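Local coordinates for probable dipeptidase (Pseudomonas aeruginosa, PDB 3B40), which probably hydrolyses dipeptides as a metal-dependent dipeptidase, at residues A[233-238]-A[243-248]; A[262-267]-A[339-344]. The protein carries 11 engineered substitutions. All coordinates share one frame; numbering follows the deposited sequence.

Overall arrangement
Two neighbouring parallel strands of the TIM barrel, 230-235 and 261-265, carry these contacts, whose centres are about 9 Å apart. Interaction 1 ties the end of the first strand and the loop beyond it to the segment leading into helix 249-257; interaction 2 packs the second strand against helix 335-349. Ser235 joins them: its O lies 3.2 Å from Val265 N and its N 3.3 Å from Gln263 O, probably hydrogen bonds of the sheet. Farther out, Pro237 CB lies 3.5 Å from Tyr344 CD2. Interaction 1 sits at the strand's C-terminal end, where M19 enzymes keep their active site; no residue of the metal sites seen in this crystal belongs to either contact.

Interaction 1: A[233-238]-A[243-248]; sequences SHSAPR and IKRNLS
Arg245 reaches back to His234 and grips its carbonyl oxygen end-on with two nitrogens, NH2 at 2.8 Å and NH1 at 2.9 Å from His234 O. Its CG stands anti to the backbone N (chi1 -176°) and the chain then bends at chi2, which carries the guanidinium back to the strand end with the oxygen in its plane. The same NH2 sits over one face of the His234 ring, off toward the rim, with the two planes 84° apart.

Next to this close-set end, Leu247 N bonds to Ala236 O at 2.9 Å and Arg238 N to Leu247 O at 2.9 Å, making a single beta bridge between Pro237 and Leu247. Ser235 OG bonds to Ser212 and to a water held by Arg245 O. A second water joins Ala236 N, Arg245 O and Asn246 OD1, while Asn246 ND2 bonds to Tyr270 O and Val241 O.

The other end faces solvent: Lys244 is exposed and Arg238 partly so, though Arg238 CD still lies 3.2 Å from Ile243 O and a water joins its NH1 to Asn246 O. This is a beta-alpha loop of a TIM barrel, running from strand 230-235 to helix 249-257, with Ser248 as the helix N-cap, probably on the active-site side as in M19 relatives.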
# COMPACT_ATOMS: atom_id res chain seq x y z
N SER A 233 5.56 1.98 -0.62
CA SER A 233 5.11 0.63 -0.92
C SER A 233 3.82 0.59 -1.79
O SER A 233 3.55 -0.41 -2.46
CB SER A 233 4.90 -0.16 0.38
OG SER A 233 3.76 0.36 1.06
N HIS A 234 3.06 1.70 -1.80
CA HIS A 234 1.88 1.82 -2.66
C HIS A 234 1.53 3.28 -2.83
O HIS A 234 0.76 3.84 -2.00
CB HIS A 234 0.67 1.02 -2.11
CG HIS A 234 0.28 1.33 -0.69
ND1 HIS A 234 1.20 1.42 0.34
CD2 HIS A 234 -0.93 1.50 -0.11
CE1 HIS A 234 0.57 1.66 1.48
NE2 HIS A 234 -0.73 1.69 1.24
N SER A 235 2.09 3.90 -3.87
CA SER A 235 1.84 5.32 -4.20
C SER A 235 1.73 5.53 -5.72
O SER A 235 2.27 4.72 -6.47
CB SER A 235 2.97 6.20 -3.63
OG SER A 235 2.86 6.34 -2.21
N ALA A 236 1.04 6.58 -6.17
CA ALA A 236 0.99 6.97 -7.60
C ALA A 236 1.37 8.47 -7.73
O ALA A 236 1.40 9.17 -6.70
CB ALA A 236 -0.43 6.70 -8.18
N PRO A 237 1.72 8.95 -8.96
CA PRO A 237 2.07 10.38 -9.16
C PRO A 237 0.92 11.39 -9.15
O PRO A 237 -0.16 11.14 -9.73
CB PRO A 237 2.74 10.42 -10.57
CG PRO A 237 2.98 8.93 -10.95
CD PRO A 237 1.91 8.16 -10.20
N ARG A 238 1.20 12.57 -8.60
CA ARG A 238 0.20 13.62 -8.67
C ARG A 238 -0.08 14.10 -10.10
O ARG A 238 -1.14 14.65 -10.39
CB ARG A 238 0.60 14.81 -7.83
CG ARG A 238 0.57 14.53 -6.38
CD ARG A 238 -0.05 15.70 -5.74
NE ARG A 238 0.58 16.00 -4.49
CZ ARG A 238 0.28 17.07 -3.77
NH1 ARG A 238 0.90 17.28 -2.62
NH2 ARG A 238 -0.65 17.92 -4.20
N ILE A 243 -3.95 14.71 -5.88
CA ILE A 243 -4.51 14.49 -4.57
C ILE A 243 -3.31 14.39 -3.64
O ILE A 243 -2.22 14.00 -4.07
CB ILE A 243 -5.41 13.20 -4.52
CG1 ILE A 243 -4.68 11.98 -5.09
CG2 ILE A 243 -6.75 13.41 -5.23
CD1 ILE A 243 -5.46 10.59 -4.87
N LYS A 244 -3.50 14.74 -2.37
CA LYS A 244 -2.42 14.72 -1.35
C LYS A 244 -1.87 13.33 -1.09
O LYS A 244 -0.69 13.21 -0.79
CB LYS A 244 -2.92 15.37 -0.05
CG LYS A 244 -3.17 16.84 -0.30
CD LYS A 244 -3.62 17.65 0.88
CE LYS A 244 -3.86 19.08 0.30
NZ LYS A 244 -4.19 20.11 1.32
N ARG A 245 -2.73 12.32 -1.24
CA ARG A 245 -2.35 10.89 -1.19
C ARG A 245 -1.28 10.48 -2.22
O ARG A 245 -0.47 9.58 -1.95
CB ARG A 245 -3.60 9.99 -1.29
CG ARG A 245 -3.36 8.42 -1.14
CD ARG A 245 -2.49 7.97 0.05
NE ARG A 245 -2.39 6.48 0.08
CZ ARG A 245 -1.40 5.76 -0.45
NH1 ARG A 245 -0.34 6.36 -1.00
NH2 ARG A 245 -1.46 4.43 -0.40
N ASN A 246 -1.23 11.17 -3.36
CA ASN A 246 -0.23 10.93 -4.41
C ASN A 246 1.07 11.76 -4.21
O ASN A 246 1.08 12.71 -3.41
CB ASN A 246 -0.87 11.20 -5.79
CG ASN A 246 -1.78 10.05 -6.25
OD1 ASN A 246 -1.87 9.02 -5.58
ND2 ASN A 246 -2.37 10.18 -7.45
N LEU A 247 2.14 11.40 -4.93
CA LEU A 247 3.48 11.97 -4.77
C LEU A 247 3.79 13.15 -5.75
O LEU A 247 3.50 13.07 -6.95
CB LEU A 247 4.53 10.86 -4.98
CG LEU A 247 4.61 9.72 -3.95
CD1 LEU A 247 5.60 8.66 -4.38
CD2 LEU A 247 5.01 10.27 -2.58
N SER A 248 4.36 14.22 -5.23
CA SER A 248 4.86 15.30 -6.07
C SER A 248 6.16 14.77 -6.65
O SER A 248 6.72 13.81 -6.11
CB SER A 248 5.14 16.54 -5.24
OG SER A 248 6.17 16.30 -4.29
O HOH W 1 2.02 8.55 -1.18
O HOH W 2 -0.73 7.42 -3.96
O HOH W 3 1.95 15.11 -2.06

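Interaction 2: A[262-267]-A[339-344]; sequences IQVVGF and VDAIDY
With chi1 of Val264 at 177°, its CG1 stands anti to the backbone N, and in Ile342 a chi1 of -64° sets CG1 anti to the carbonyl carbon; these two groups thereby meet between strand and helix. Val264 points its side chain at the helix and does all the touching from the strand. Its CG1 comes 3.7 Å from Ala341 CB, a methyl against a methyl, while its CB lies 4.0 Å from Ile342 CG1, the methylene of the longer branch, so that the valine bears on two consecutive helix residues. The side chains of Val264 and Ile342 cross obliquely, and the contact is wholly apolar.

Strand 261-265 and strand 354-357 are parallel neighbours, and helix 335-349 is the last helix of the long beta-alpha-beta crossover that joins them, here packed against the outside of the TIM barrel. Leu338 and Thr345, from the turns before and after, also touch Val264, and Val354 reaches it from the next strand, where Ile356 likewise meets Ile342. Val265 turns the opposite way, away from the helix and onto Asp359. On the helix's far flank Asp340 and Asp343 both form salt bridges with Arg385.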
# COMPACT_ATOMS: atom_id res chain seq x y z
N ILE A 262 9.80 3.58 -5.65
CA ILE A 262 8.40 3.99 -5.67
C ILE A 262 7.61 2.86 -6.29
O ILE A 262 7.74 2.57 -7.48
CB ILE A 262 8.19 5.31 -6.45
CG1 ILE A 262 9.00 6.43 -5.78
CG2 ILE A 262 6.71 5.72 -6.48
CD1 ILE A 262 9.64 7.36 -6.72
N GLN A 263 6.84 2.16 -5.46
CA GLN A 263 6.09 1.00 -5.95
C GLN A 263 4.72 1.51 -6.39
O GLN A 263 3.85 1.74 -5.55
CB GLN A 263 6.01 -0.09 -4.87
CG GLN A 263 7.40 -0.60 -4.41
CD GLN A 263 7.92 -1.81 -5.20
OE1 GLN A 263 9.11 -1.89 -5.50
NE2 GLN A 263 7.04 -2.75 -5.53
N VAL A 264 4.55 1.66 -7.69
CA VAL A 264 3.36 2.30 -8.29
C VAL A 264 2.13 1.44 -8.14
O VAL A 264 2.10 0.29 -8.59
CB VAL A 264 3.58 2.62 -9.79
CG1 VAL A 264 2.30 3.23 -10.41
CG2 VAL A 264 4.78 3.58 -9.98
N VAL A 265 1.07 2.01 -7.57
CA VAL A 265 -0.05 1.23 -7.10
C VAL A 265 -1.22 1.21 -8.09
O VAL A 265 -1.65 2.26 -8.58
CB VAL A 265 -0.53 1.71 -5.69
CG1 VAL A 265 -1.12 3.12 -5.76
CG2 VAL A 265 -1.54 0.76 -5.11
N GLY A 266 -1.77 0.01 -8.32
CA GLY A 266 -2.98 -0.16 -9.14
C GLY A 266 -4.25 0.21 -8.39
O GLY A 266 -5.17 -0.61 -8.25
N PHE A 267 -4.30 1.44 -7.88
CA PHE A 267 -5.49 1.92 -7.18
C PHE A 267 -6.25 2.88 -8.11
O PHE A 267 -5.75 3.98 -8.42
CB PHE A 267 -5.17 2.58 -5.82
CG PHE A 267 -6.38 2.73 -4.94
CD1 PHE A 267 -6.64 1.81 -3.94
CD2 PHE A 267 -7.27 3.77 -5.15
CE1 PHE A 267 -7.77 1.92 -3.15
CE2 PHE A 267 -8.40 3.90 -4.36
CZ PHE A 267 -8.66 2.97 -3.36
N VAL A 339 0.06 1.83 -16.28
CA VAL A 339 1.39 1.93 -16.92
C VAL A 339 1.78 3.38 -17.29
O VAL A 339 2.97 3.71 -17.33
CB VAL A 339 1.52 0.93 -18.08
CG1 VAL A 339 2.85 1.11 -18.86
CG2 VAL A 339 1.44 -0.48 -17.50
N ASP A 340 0.80 4.23 -17.58
CA ASP A 340 1.07 5.69 -17.67
C ASP A 340 1.78 6.16 -16.40
O ASP A 340 2.79 6.87 -16.46
CB ASP A 340 -0.23 6.45 -17.78
CG ASP A 340 -0.86 6.38 -19.15
OD1 ASP A 340 -0.24 5.89 -20.13
OD2 ASP A 340 -2.02 6.83 -19.25
N ALA A 341 1.25 5.73 -15.24
CA ALA A 341 1.84 6.08 -13.95
C ALA A 341 3.24 5.49 -13.83
O ALA A 341 4.17 6.18 -13.39
CB ALA A 341 0.95 5.62 -12.82
N ILE A 342 3.42 4.24 -14.25
CA ILE A 342 4.77 3.66 -14.27
C ILE A 342 5.72 4.48 -15.17
O ILE A 342 6.83 4.81 -14.76
CB ILE A 342 4.74 2.15 -14.68
CG1 ILE A 342 3.95 1.34 -13.60
CG2 ILE A 342 6.16 1.62 -14.90
CD1 ILE A 342 3.76 -0.15 -13.91
N ASP A 343 5.25 4.79 -16.38
CA ASP A 343 5.98 5.55 -17.38
C ASP A 343 6.44 6.88 -16.78
O ASP A 343 7.59 7.25 -16.90
CB ASP A 343 5.09 5.83 -18.62
CG ASP A 343 5.00 4.65 -19.60
OD1 ASP A 343 5.54 3.55 -19.36
OD2 ASP A 343 4.37 4.83 -20.66
N TYR A 344 5.51 7.60 -16.15
CA TYR A 344 5.80 8.91 -15.54
C TYR A 344 6.86 8.83 -14.45
O TYR A 344 7.73 9.68 -14.37
CB TYR A 344 4.52 9.54 -14.98
CG TYR A 344 4.76 10.95 -14.46
CD1 TYR A 344 4.68 12.05 -15.31
CD2 TYR A 344 5.08 11.16 -13.12
CE1 TYR A 344 4.90 13.34 -14.83
CE2 TYR A 344 5.33 12.43 -12.62
CZ TYR A 344 5.25 13.53 -13.49
OH TYR A 344 5.46 14.79 -13.00